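Local structure of 2-oxo-1,2-dihydroquinoline 8-monooxygenase, oxygenase component (Pseudomonas putida, 1Z02) at residues L53-V58 / L70-G75; V66-L70 / A79-Q83; K76-L80 / F112-T116; R90-P95 / K438-I442; Y107-T111 / T121-N125. The protein probably hydroxylates 2-oxo-1,2-dihydroquinoline at its 8-position as a trimeric oxygenase, using a Rieske [2Fe-2S] cluster and a separate mononuclear iron. One frame throughout, in Å; residues are numbered along the deposited sequence.

Contact 1: residues L53-V58 / L70-G75; sequences LEEDQV and LRRVNG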
# COMPACT_ATOMS: atom_id res chain seq x y z
N LEU A 53 -25.65 12.32 13.93
CA LEU A 53 -25.17 13.54 14.59
C LEU A 53 -26.21 14.04 15.59
O LEU A 53 -27.14 14.75 15.23
CB LEU A 53 -24.89 14.62 13.53
CG LEU A 53 -23.59 15.43 13.45
CD1 LEU A 53 -23.82 16.84 13.78
CD2 LEU A 53 -22.51 14.83 14.25
N GLU A 54 -26.06 13.64 16.85
CA GLU A 54 -26.99 14.06 17.90
C GLU A 54 -26.47 15.35 18.53
O GLU A 54 -25.35 15.78 18.23
CB GLU A 54 -27.11 12.96 18.95
CG GLU A 54 -27.62 11.65 18.39
CD GLU A 54 -27.68 10.55 19.43
OE1 GLU A 54 -28.09 9.43 19.07
OE2 GLU A 54 -27.32 10.80 20.60
N GLU A 55 -27.27 15.95 19.41
CA GLU A 55 -26.87 17.19 20.06
C GLU A 55 -25.49 17.06 20.70
O GLU A 55 -25.24 16.13 21.46
CB GLU A 55 -27.89 17.58 21.13
CG GLU A 55 -27.58 18.90 21.83
CD GLU A 55 -27.77 20.12 20.94
OE1 GLU A 55 -27.34 21.22 21.35
OE2 GLU A 55 -28.35 19.98 19.85
N ASP A 56 -24.61 18.00 20.38
CA ASP A 56 -23.25 18.02 20.92
C ASP A 56 -22.31 16.98 20.35
O ASP A 56 -21.17 16.85 20.80
CB ASP A 56 -23.29 17.88 22.45
CG ASP A 56 -23.29 19.22 23.16
OD1 ASP A 56 -23.58 19.24 24.38
OD2 ASP A 56 -22.99 20.25 22.51
N GLN A 57 -22.77 16.24 19.34
CA GLN A 57 -21.90 15.24 18.73
C GLN A 57 -21.07 15.92 17.64
O GLN A 57 -21.52 16.87 17.00
CB GLN A 57 -22.73 14.11 18.12
CG GLN A 57 -21.90 12.90 17.73
CD GLN A 57 -22.72 11.76 17.20
OE1 GLN A 57 -23.95 11.74 17.35
NE2 GLN A 57 -22.06 10.78 16.59
N VAL A 58 -19.84 15.45 17.47
CA VAL A 58 -18.92 15.98 16.47
C VAL A 58 -18.50 14.82 15.60
O VAL A 58 -18.25 13.72 16.09
CB VAL A 58 -17.67 16.60 17.13
CG1 VAL A 58 -16.64 16.99 16.06
CG2 VAL A 58 -18.07 17.83 17.94
N LEU A 70 -18.30 18.23 11.43
CA LEU A 70 -19.63 18.75 11.73
C LEU A 70 -19.96 18.62 13.21
O LEU A 70 -19.51 17.69 13.89
CB LEU A 70 -20.71 18.01 10.93
CG LEU A 70 -20.67 17.98 9.40
CD1 LEU A 70 -19.72 16.90 8.92
CD2 LEU A 70 -22.06 17.72 8.87
N ARG A 71 -20.75 19.57 13.71
CA ARG A 71 -21.18 19.56 15.10
C ARG A 71 -22.59 20.12 15.20
O ARG A 71 -22.93 21.08 14.52
CB ARG A 71 -20.25 20.41 15.98
CG ARG A 71 -20.68 20.42 17.45
CD ARG A 71 -19.98 21.48 18.27
NE ARG A 71 -20.43 21.43 19.67
CZ ARG A 71 -20.28 22.42 20.55
NH1 ARG A 71 -20.72 22.28 21.79
NH2 ARG A 71 -19.69 23.55 20.19
N ARG A 72 -23.41 19.50 16.04
CA ARG A 72 -24.77 19.99 16.22
C ARG A 72 -24.85 20.72 17.55
O ARG A 72 -24.51 20.16 18.59
CB ARG A 72 -25.79 18.85 16.23
CG ARG A 72 -27.24 19.33 16.38
CD ARG A 72 -28.21 18.18 16.64
NE ARG A 72 -28.25 17.20 15.55
CZ ARG A 72 -28.84 17.40 14.38
NH1 ARG A 72 -28.82 16.46 13.45
NH2 ARG A 72 -29.46 18.55 14.12
N VAL A 73 -25.27 21.98 17.51
CA VAL A 73 -25.40 22.77 18.72
C VAL A 73 -26.77 23.45 18.75
O VAL A 73 -27.12 24.18 17.82
CB VAL A 73 -24.32 23.85 18.82
CG1 VAL A 73 -24.44 24.59 20.14
CG2 VAL A 73 -22.96 23.22 18.72
N ASN A 74 -27.53 23.21 19.81
CA ASN A 74 -28.87 23.77 19.95
C ASN A 74 -29.73 23.35 18.76
O ASN A 74 -30.49 24.15 18.23
CB ASN A 74 -28.82 25.30 20.03
CG ASN A 74 -28.05 25.79 21.25
OD1 ASN A 74 -28.20 25.27 22.36
ND2 ASN A 74 -27.23 26.82 21.05
N GLY A 75 -29.59 22.10 18.35
CA GLY A 75 -30.38 21.60 17.24
C GLY A 75 -29.84 21.93 15.86
O GLY A 75 -30.22 21.29 14.89
O HOH W 1 -20.37 19.09 21.23
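Val58 and Arg71 form an antiparallel non-hydrogen-bonded pair, and the type II beta turn from Glu54 to Gln57 folds back onto the strand of Arg72, whose O accepts from Asp56 N at 2.8 Å. Arg72 leaves with CG anti to the backbone N (chi1 -179°) and bends at chi3, which lays the guanidinium edge against the carbonyl of Leu53. Arg72 NE at 2.7 Å and Arg72 NH1 at 3.0 Å both grip Leu53 O from within the guanidinium plane, while NH2 turns to Gly75 O. An alanine here is likely to leave Leu53 O without either donor and the carboxylate of Glu143, which pairs with NH1, without its mate. Glu55 reaches the strand end with both oxygens: OE1 takes Asn74 N on its syn lone pair at 2.5 Å, and OE2 meets Gly75 N at 2.9 Å, so the carboxylate clasps two successive amides. Asp56 lies alongside Arg71, its OD2 forming a salt bridge to NH1 at 3.1 Å with the two planes 15° apart; a water joins Asp56 to Arg71 NE, and Arg71 NH2 goes on to Thr99 O. Leu53 CD1 packs 3.7 Å from Arg72 CB. Leu53, Leu70 and Arg72 all rest on Val77 of strand 76-81 and Ile148 of strand 147-152, so the turn leading into strand 58-63 closes over the Rieske domain here.

Contact 2: residues V66-L70 / A79-Q83; sequences VPIVL and ALKDQ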
# COMPACT_ATOMS: atom_id res chain seq x y z
N VAL A 66 -11.89 17.15 0.41
CA VAL A 66 -11.94 18.15 1.47
C VAL A 66 -12.37 17.57 2.81
O VAL A 66 -13.47 17.02 2.94
CB VAL A 66 -12.92 19.29 1.12
CG1 VAL A 66 -12.90 20.35 2.20
CG2 VAL A 66 -12.57 19.89 -0.23
N PRO A 67 -11.51 17.67 3.83
CA PRO A 67 -11.82 17.17 5.16
C PRO A 67 -12.82 18.13 5.83
O PRO A 67 -12.59 19.35 5.90
CB PRO A 67 -10.46 17.14 5.85
CG PRO A 67 -9.71 18.24 5.19
CD PRO A 67 -10.11 18.13 3.74
N ILE A 68 -13.93 17.59 6.31
CA ILE A 68 -14.98 18.39 6.93
C ILE A 68 -15.39 17.84 8.30
O ILE A 68 -15.53 16.63 8.48
CB ILE A 68 -16.23 18.40 6.02
CG1 ILE A 68 -15.88 19.00 4.66
CG2 ILE A 68 -17.35 19.19 6.68
CD1 ILE A 68 -16.98 18.86 3.59
N VAL A 69 -15.60 18.73 9.26
CA VAL A 69 -16.02 18.34 10.59
C VAL A 69 -17.37 19.00 10.87
O VAL A 69 -17.57 20.18 10.56
CB VAL A 69 -14.98 18.75 11.65
CG1 VAL A 69 -14.75 20.25 11.59
CG2 VAL A 69 -15.44 18.31 13.04
N LEU A 70 -18.30 18.23 11.43
CA LEU A 70 -19.63 18.75 11.73
C LEU A 70 -19.96 18.62 13.21
O LEU A 70 -19.51 17.69 13.89
CB LEU A 70 -20.71 18.01 10.93
CG LEU A 70 -20.67 17.98 9.40
CD1 LEU A 70 -19.72 16.90 8.92
CD2 LEU A 70 -22.06 17.72 8.87
N ALA A 79 -20.74 23.11 9.81
CA ALA A 79 -19.67 22.38 9.15
C ALA A 79 -18.49 23.31 8.87
O ALA A 79 -18.68 24.43 8.41
CB ALA A 79 -20.18 21.78 7.85
N LEU A 80 -17.28 22.84 9.18
CA LEU A 80 -16.03 23.58 8.97
C LEU A 80 -15.02 22.61 8.37
O LEU A 80 -15.26 21.40 8.31
CB LEU A 80 -15.47 24.12 10.29
CG LEU A 80 -16.21 25.21 11.07
CD1 LEU A 80 -17.51 24.66 11.62
CD2 LEU A 80 -15.33 25.71 12.21
N LYS A 81 -13.88 23.13 7.93
CA LYS A 81 -12.86 22.27 7.37
C LYS A 81 -12.17 21.56 8.52
O LYS A 81 -11.74 22.20 9.48
CB LYS A 81 -11.83 23.06 6.57
CG LYS A 81 -10.81 22.17 5.89
CD LYS A 81 -9.74 22.99 5.19
CE LYS A 81 -10.29 23.74 3.97
NZ LYS A 81 -9.20 24.47 3.25
N ASP A 82 -12.08 20.24 8.43
CA ASP A 82 -11.48 19.42 9.48
C ASP A 82 -9.95 19.49 9.39
O ASP A 82 -9.28 18.47 9.14
CB ASP A 82 -11.95 17.97 9.33
CG ASP A 82 -11.75 17.15 10.59
OD1 ASP A 82 -11.93 15.92 10.52
OD2 ASP A 82 -11.43 17.74 11.65
N GLN A 83 -9.41 20.68 9.61
CA GLN A 83 -7.96 20.91 9.54
C GLN A 83 -7.56 22.15 10.32
O GLN A 83 -7.90 23.27 9.94
CB GLN A 83 -7.51 21.07 8.09
CG GLN A 83 -6.01 21.33 7.94
CD GLN A 83 -5.63 21.83 6.55
OE1 GLN A 83 -6.00 22.94 6.16
NE2 GLN A 83 -4.91 21.00 5.80
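Val69 packs against Leu80 on one face of the sheet, CG1 to CB 4.1 Å, while Leu70 and Ala79 share the other; Ala79 CB touches both Leu70 CG at 4.1 Å and Ile68 CG2 at 4.0 Å. Val69 places CG1 between its backbone N and carbonyl carbon (chi1 58°), which turns this methyl across the strand gap to Leu80. Ile103 of strand 102-104 adjoins both Val69 and Leu80. The backbones make the antiparallel hairpin of strands 66-73 and 76-81, part of the Rieske domain: Val69 and Leu80 are a hydrogen-bonded pair, with Val69 N to Leu80 O at 2.9 Å and Leu80 N to Val69 O at 3.0 Å, and the short strand axes run at 142°. Past this pair the second strand ends in an inverse gamma turn centred on Asp82, whose N donates to Pro67 O at 2.7 Å from well above the carbonyl plane. Pro67 and Lys81 lie side by side, and Lys81 NZ continues to a salt bridge with Asp155. Asp82 folds in over the first strand, its CB 3.6 Å from Ile68 C and its OD2 3.7 Å from Val69 CB. Its OD1 is hydrogen-bonded to Ser92 OG, and a leucine in its place would probably strip that hydroxyl of its partner and untie the loop of Ser92 from the hairpin. Beyond the turn, Gln83 packs on Phe375 of the second subunit.

Contact 3: residues K76-L80 / F112-T116; sequences KVFAL and FDLET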
# COMPACT_ATOMS: atom_id res chain seq x y z
N LYS A 76 -28.96 22.93 15.77
CA LYS A 76 -28.42 23.31 14.47
C LYS A 76 -27.04 22.70 14.19
O LYS A 76 -26.16 22.68 15.06
CB LYS A 76 -28.35 24.83 14.36
CG LYS A 76 -28.00 25.32 12.98
CD LYS A 76 -27.97 26.84 12.91
CE LYS A 76 -27.59 27.32 11.51
NZ LYS A 76 -27.49 28.81 11.43
N VAL A 77 -26.85 22.22 12.97
CA VAL A 77 -25.58 21.61 12.56
C VAL A 77 -24.68 22.59 11.81
O VAL A 77 -25.14 23.32 10.92
CB VAL A 77 -25.81 20.39 11.63
CG1 VAL A 77 -24.49 19.79 11.21
CG2 VAL A 77 -26.65 19.36 12.33
N PHE A 78 -23.40 22.60 12.16
CA PHE A 78 -22.43 23.48 11.51
C PHE A 78 -21.33 22.63 10.89
O PHE A 78 -21.02 21.54 11.39
CB PHE A 78 -21.80 24.45 12.52
CG PHE A 78 -22.78 25.41 13.12
CD1 PHE A 78 -23.60 25.03 14.18
CD2 PHE A 78 -22.93 26.69 12.59
CE1 PHE A 78 -24.55 25.91 14.70
CE2 PHE A 78 -23.87 27.58 13.10
CZ PHE A 78 -24.69 27.18 14.16
N ALA A 79 -20.74 23.11 9.81
CA ALA A 79 -19.67 22.38 9.15
C ALA A 79 -18.49 23.31 8.87
O ALA A 79 -18.68 24.43 8.41
CB ALA A 79 -20.18 21.78 7.85
N LEU A 80 -17.28 22.84 9.18
CA LEU A 80 -16.03 23.58 8.97
C LEU A 80 -15.02 22.61 8.37
O LEU A 80 -15.26 21.40 8.31
CB LEU A 80 -15.47 24.12 10.29
CG LEU A 80 -16.21 25.21 11.07
CD1 LEU A 80 -17.51 24.66 11.62
CD2 LEU A 80 -15.33 25.71 12.21
N PHE A 112 -12.06 27.88 16.87
CA PHE A 112 -12.77 28.50 15.76
C PHE A 112 -14.26 28.68 15.98
O PHE A 112 -14.91 27.88 16.65
CB PHE A 112 -12.53 27.69 14.48
CG PHE A 112 -11.10 27.33 14.26
CD1 PHE A 112 -10.57 26.15 14.77
CD2 PHE A 112 -10.25 28.21 13.59
CE1 PHE A 112 -9.22 25.85 14.62
CE2 PHE A 112 -8.90 27.92 13.44
CZ PHE A 112 -8.38 26.73 13.95
N ASP A 113 -14.79 29.76 15.42
CA ASP A 113 -16.21 30.08 15.52
C ASP A 113 -16.98 29.18 14.55
O ASP A 113 -16.67 29.14 13.37
CB ASP A 113 -16.44 31.54 15.18
CG ASP A 113 -17.87 31.95 15.38
OD1 ASP A 113 -18.42 31.71 16.44
OD2 ASP A 113 -18.49 32.50 14.50
N LEU A 114 -17.97 28.47 15.07
CA LEU A 114 -18.76 27.56 14.24
C LEU A 114 -19.44 28.24 13.06
O LEU A 114 -19.58 27.64 12.00
CB LEU A 114 -19.82 26.87 15.09
CG LEU A 114 -19.31 25.84 16.10
CD1 LEU A 114 -20.48 25.34 16.93
CD2 LEU A 114 -18.63 24.69 15.38
N GLU A 115 -19.85 29.48 13.24
CA GLU A 115 -20.54 30.21 12.18
C GLU A 115 -19.67 30.77 11.08
O GLU A 115 -19.94 30.57 9.91
CB GLU A 115 -21.32 31.37 12.78
CG GLU A 115 -22.05 32.18 11.74
CD GLU A 115 -23.51 31.86 11.73
OE1 GLU A 115 -24.16 32.10 12.76
OE2 GLU A 115 -24.02 31.36 10.70
N THR A 116 -18.63 31.50 11.46
CA THR A 116 -17.76 32.15 10.50
C THR A 116 -16.45 31.44 10.25
O THR A 116 -15.78 31.71 9.26
CB THR A 116 -17.43 33.59 10.97
OG1 THR A 116 -16.66 33.55 12.18
CG2 THR A 116 -18.72 34.36 11.22
O HOH W 2 -20.19 26.55 9.43
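The Phe78 ring receives Leu114 CB over one face in a CH-pi contact: this carbon stands 4.2 Å from the ring centroid and 26° off the normal, with CG its nearest ring atom at 3.8 Å. The two side chains cross at about a right angle, and Leu114 CD1 extends toward Phe78 CD1. Phe78 CD2 also comes within 3.5 Å of Leu114 O. The CG of Phe78 stands anti to the carbonyl carbon (chi1 -64°), which carries the ring out of the strand and over the turn that follows Asp113. Leu80, two residues further along, meets the same turn with both of its methyls. Leu80 CD1 touches Leu114 CD2 at 3.9 Å, while Leu80 CD2 fits near Asp113 O and Phe112 CB, the latter at 4.1 Å. The Phe112 ring itself leads away from this contact, toward Leu85 and Val136. No direct hydrogen bond joins the two segments; instead one water donates to Ala79 O at 2.8 Å and to Leu114 O, bridging the strand to the turn. At the exposed margin Lys76 NZ and Glu115 OE2 are 4.4 Å apart, too far for a salt bridge, though their charges probably attract weakly. The turn is shaped by an Asx motif: Asp113 OD2 accepts from Thr116 N, met from above the carboxylate plane, and from Thr116 OG1 on its anti lone pair. Leu114 also packs on Arg71 and Val73 of strand 66-73, so within the Rieske domain the end of strand 110-113, in the sheet with strands 102-104 and 119-122, rests on the hairpin of strands 66-73 and 76-81.

Contact 4: residues R90-P95 / K438-I442; sequences RLSEKP and KVEQI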
# COMPACT_ATOMS: atom_id res chain seq x y z
N ARG A 90 -6.54 17.06 12.50
CA ARG A 90 -7.96 16.90 12.22
C ARG A 90 -8.70 17.16 13.54
O ARG A 90 -8.53 16.41 14.51
CB ARG A 90 -8.23 15.48 11.72
CG ARG A 90 -9.05 15.42 10.46
CD ARG A 90 -8.81 14.19 9.60
NE ARG A 90 -8.29 13.03 10.31
CZ ARG A 90 -8.10 11.84 9.73
NH1 ARG A 90 -7.60 10.82 10.42
NH2 ARG A 90 -8.42 11.67 8.45
N LEU A 91 -9.50 18.22 13.58
CA LEU A 91 -10.24 18.58 14.78
C LEU A 91 -11.18 17.49 15.28
O LEU A 91 -11.35 17.33 16.49
CB LEU A 91 -11.05 19.87 14.54
CG LEU A 91 -10.29 21.07 13.96
CD1 LEU A 91 -11.29 22.17 13.63
CD2 LEU A 91 -9.26 21.57 14.95
N SER A 92 -11.78 16.75 14.35
CA SER A 92 -12.73 15.70 14.66
C SER A 92 -12.16 14.46 15.34
O SER A 92 -12.92 13.66 15.86
CB SER A 92 -13.45 15.25 13.38
OG SER A 92 -12.56 14.57 12.52
N GLU A 93 -10.84 14.29 15.35
CA GLU A 93 -10.28 13.08 15.96
C GLU A 93 -10.52 12.99 17.46
O GLU A 93 -10.60 11.90 18.02
CB GLU A 93 -8.79 12.99 15.64
CG GLU A 93 -8.53 12.50 14.23
CD GLU A 93 -7.11 12.08 13.99
OE1 GLU A 93 -6.55 11.37 14.85
OE2 GLU A 93 -6.56 12.43 12.94
N LYS A 94 -10.61 14.13 18.11
CA LYS A 94 -10.87 14.16 19.55
C LYS A 94 -11.71 15.40 19.82
O LYS A 94 -11.19 16.44 20.20
CB LYS A 94 -9.56 14.21 20.33
CG LYS A 94 -9.78 13.92 21.78
CD LYS A 94 -8.53 13.95 22.59
CE LYS A 94 -8.91 13.69 24.04
NZ LYS A 94 -7.79 13.85 25.00
N PRO A 95 -13.03 15.29 19.62
CA PRO A 95 -13.99 16.38 19.82
C PRO A 95 -13.79 17.17 21.09
O PRO A 95 -13.97 16.63 22.19
CB PRO A 95 -15.34 15.66 19.78
CG PRO A 95 -15.08 14.55 18.81
CD PRO A 95 -13.73 14.04 19.26
N LYS A 438 -15.97 7.94 7.50
CA LYS A 438 -16.09 8.59 8.80
C LYS A 438 -14.78 8.52 9.58
O LYS A 438 -14.23 7.44 9.79
CB LYS A 438 -17.23 7.95 9.60
CG LYS A 438 -18.59 8.10 8.91
CD LYS A 438 -19.69 7.27 9.57
CE LYS A 438 -20.21 7.91 10.84
NZ LYS A 438 -21.40 7.17 11.36
N VAL A 439 -14.28 9.68 9.99
CA VAL A 439 -13.03 9.73 10.74
C VAL A 439 -13.17 9.04 12.09
O VAL A 439 -14.11 9.31 12.85
CB VAL A 439 -12.58 11.20 10.96
CG1 VAL A 439 -11.29 11.23 11.77
CG2 VAL A 439 -12.38 11.88 9.63
N GLU A 440 -12.22 8.15 12.38
CA GLU A 440 -12.20 7.40 13.63
C GLU A 440 -11.75 8.32 14.75
O GLU A 440 -10.78 9.08 14.59
CB GLU A 440 -11.23 6.22 13.52
CG GLU A 440 -11.60 5.04 14.41
CD GLU A 440 -10.56 3.94 14.38
OE1 GLU A 440 -10.83 2.83 14.88
OE2 GLU A 440 -9.45 4.19 13.85
N GLN A 441 -12.44 8.26 15.88
CA GLN A 441 -12.10 9.14 16.99
C GLN A 441 -11.18 8.61 18.09
O GLN A 441 -11.02 7.41 18.29
CB GLN A 441 -13.38 9.71 17.60
CG GLN A 441 -14.18 10.49 16.57
CD GLN A 441 -15.37 11.22 17.16
OE1 GLN A 441 -16.16 11.82 16.43
NE2 GLN A 441 -15.50 11.17 18.48
N ILE A 442 -10.58 9.60 18.75
CA ILE A 442 -9.61 9.56 19.84
C ILE A 442 -8.20 9.17 19.44
O ILE A 442 -7.35 9.00 20.32
CB ILE A 442 -9.95 8.61 20.99
CG1 ILE A 442 -9.57 7.23 20.60
CG2 ILE A 442 -11.33 8.69 21.37
CD1 ILE A 442 -9.69 6.30 21.71
O HOH W 3 -7.92 8.83 15.42
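Glu93 and Gln441 bring their CA atoms to 4.5 Å, where a short run of helical backbone at 91-93 meets the irregular C-terminal tail in a surface contact. Residues 90-95 belong to the Rieske domain, in the loop between strands 76-81 and 102-104, and the tail comes in from beyond helix 423-430. Val439 supplies the apolar packing. Its CG1 lies over one face of the Arg90 guanidinium, 3.7 Å above the plane and offset toward the rim, and also touches Glu93 CG at 3.9 Å and Ser92 OG at 3.7 Å. Arg90 and Val439 approach from opposite directions. The guanidinium is held for this packing by Glu93: Arg90 NE and NH1 both reach Glu93 OE2 at 3.2 Å, side-on and from the same face of the carboxylate plane, in a salt bridge. The bend at chi3 of Arg90 (24°) brings those two nitrogens back to the acid, and this clamp probably limits rotation of the guanidinium. Further along the tail, Gln441 CG packs 3.5 Å from Ser92 O, an aliphatic carbon resting on loop backbone. Val439 pairs with Gly60 through backbone hydrogen bonding, so the tail also adjoins strand 58-63; Glu93 and Lys94 pack on Ala371 and Leu223 of the second subunit. A water donates to Glu93 OE1 at 2.9 Å and to Glu440 O at 3.0 Å, bridging acid and tail.

Contact 5: residues Y107-T111 / T121-N125; sequences YHGFT and TIVAN. With FES (Fe2/s2 (inorganic) cluster), chain H.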
# COMPACT_ATOMS: atom_id res chain seq x y z
N TYR A 107 -5.07 19.79 20.22
CA TYR A 107 -3.64 19.79 20.45
C TYR A 107 -3.23 21.02 21.27
O TYR A 107 -2.94 20.89 22.45
CB TYR A 107 -2.87 19.73 19.13
CG TYR A 107 -1.41 19.34 19.29
CD1 TYR A 107 -0.56 19.25 18.19
CD2 TYR A 107 -0.87 19.09 20.55
CE1 TYR A 107 0.78 18.91 18.34
CE2 TYR A 107 0.46 18.76 20.71
CZ TYR A 107 1.28 18.67 19.61
OH TYR A 107 2.62 18.37 19.79
N HIS A 108 -3.22 22.20 20.65
CA HIS A 108 -2.82 23.41 21.36
C HIS A 108 -3.98 24.36 21.65
O HIS A 108 -3.77 25.44 22.20
CB HIS A 108 -1.75 24.17 20.59
CG HIS A 108 -0.52 23.36 20.31
ND1 HIS A 108 -0.31 22.69 19.13
CD2 HIS A 108 0.57 23.12 21.08
CE1 HIS A 108 0.85 22.06 19.18
NE2 HIS A 108 1.41 22.31 20.35
N GLY A 109 -5.19 23.99 21.25
CA GLY A 109 -6.32 24.84 21.54
C GLY A 109 -6.73 25.94 20.59
O GLY A 109 -7.48 26.84 21.01
N PHE A 110 -6.25 25.91 19.35
CA PHE A 110 -6.66 26.91 18.38
C PHE A 110 -8.18 26.74 18.37
O PHE A 110 -8.68 25.62 18.26
CB PHE A 110 -6.08 26.61 17.00
CG PHE A 110 -4.81 27.36 16.69
CD1 PHE A 110 -3.74 27.37 17.60
CD2 PHE A 110 -4.66 28.05 15.48
CE1 PHE A 110 -2.55 28.05 17.30
CE2 PHE A 110 -3.49 28.73 15.17
CZ PHE A 110 -2.42 28.74 16.08
N THR A 111 -8.91 27.83 18.53
CA THR A 111 -10.37 27.75 18.59
C THR A 111 -11.06 28.51 17.48
O THR A 111 -10.71 29.66 17.18
CB THR A 111 -10.86 28.25 19.96
OG1 THR A 111 -10.17 27.54 21.00
CG2 THR A 111 -12.34 28.00 20.11
N THR A 121 -9.65 32.55 19.27
CA THR A 121 -8.70 32.54 20.38
C THR A 121 -7.86 31.28 20.30
O THR A 121 -8.10 30.42 19.46
CB THR A 121 -9.44 32.56 21.74
OG1 THR A 121 -8.50 32.79 22.81
CG2 THR A 121 -10.15 31.24 21.97
N ILE A 122 -6.85 31.20 21.17
CA ILE A 122 -5.98 30.03 21.27
C ILE A 122 -5.89 29.75 22.77
O ILE A 122 -5.33 30.54 23.52
CB ILE A 122 -4.55 30.30 20.71
CG1 ILE A 122 -4.62 30.68 19.23
CG2 ILE A 122 -3.69 29.05 20.86
CD1 ILE A 122 -3.33 31.19 18.69
N VAL A 123 -6.43 28.62 23.20
CA VAL A 123 -6.42 28.28 24.62
C VAL A 123 -5.06 28.53 25.29
O VAL A 123 -4.99 29.10 26.37
CB VAL A 123 -6.82 26.80 24.86
CG1 VAL A 123 -6.71 26.46 26.32
CG2 VAL A 123 -8.26 26.57 24.40
N ALA A 124 -3.99 28.13 24.63
CA ALA A 124 -2.66 28.30 25.20
C ALA A 124 -2.01 29.66 24.98
O ALA A 124 -0.89 29.90 25.45
CB ALA A 124 -1.73 27.20 24.67
N ASN A 125 -2.70 30.56 24.28
CA ASN A 125 -2.14 31.88 23.97
C ASN A 125 -3.26 32.84 23.56
O ASN A 125 -3.38 33.20 22.40
CB ASN A 125 -1.16 31.72 22.80
CG ASN A 125 -0.12 32.82 22.72
OD1 ASN A 125 -0.21 33.84 23.40
ND2 ASN A 125 0.88 32.62 21.86
FE1 FES H . -1.86 23.26 17.39
FE2 FES H . -4.19 22.58 16.36
S1 FES H . -3.82 24.01 17.94
S2 FES H . -2.25 21.70 15.81
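Phe110 and Ile122 make the tight part of the contact, side by side on one face of the sheet as an antiparallel non-hydrogen-bonded pair: Ile122 CD1 lies over a face of the Phe110 ring, 3.9 Å from the centroid in a CH-pi contact. The ring also approaches the cluster, where Phe110 CD1 stands 3.4 Å from sulfur S1, so Ile122 backs a residue of the cluster pocket. His108 ND1 binds iron FE1 at 2.4 Å. Its first torsion (chi1 -58°) sets CG anti to the carbonyl carbon and swings the imidazole to the metal, with S1 at the ring edge. His86, Cys84 and Cys105 complete the two-histidine, two-cysteine ligation of a Rieske centre. Gly109 sits hard against Val123, where a CB would clash; Gly109 O is gripped from opposite faces of the carbonyl plane by Val123 N at 3.0 Å and Thr111 OG1 at 2.8 Å. Thr111 N to Thr121 O at 2.9 Å closes the hydrogen-bonded pair, with Thr111 CB against Thr121 CG2. The packing is looser toward the type I turn from Ile122 to Asn125: the CA atoms of His108 and Ala124 stand 6.2 Å apart, against 4.3 Å between those of Phe110 and Ile122. This looser end does not face solvent but the second subunit, where Ala220 packs on His108 and Ala124, and His108 NE2 bonds to Asp218 of that chain. The hairpin of strands 110-113 and 119-122, with strand 102-104 beyond the first, thus flanks the cluster at the subunit boundary, His108 lying on the loop leading into it.

How the contacts relate
Contacts 1, 2, 3 and 5 lie wholly in the Rieske domain range; contact 4 ties that domain to the chain's end. Contacts 1 and 2, centres about 14 Å apart, share Leu70 on strand 66-73; contacts 2 and 3, centres about 10 Å apart, share Ala79 and Leu80 on strand 76-81. Strand 110-113 links contact 3 to contact 5, centres about 17 Å apart, so the series leads from one three-stranded sheet to the sheet beside the cluster. Along the chain, contacts 1 and 2 interleave, as do 3 and 5, while contact 5 nests inside contact 4. Contacts 4 and 5, and contact 2 through Gln83, touch the second subunit, placing the domain at the trimer interface.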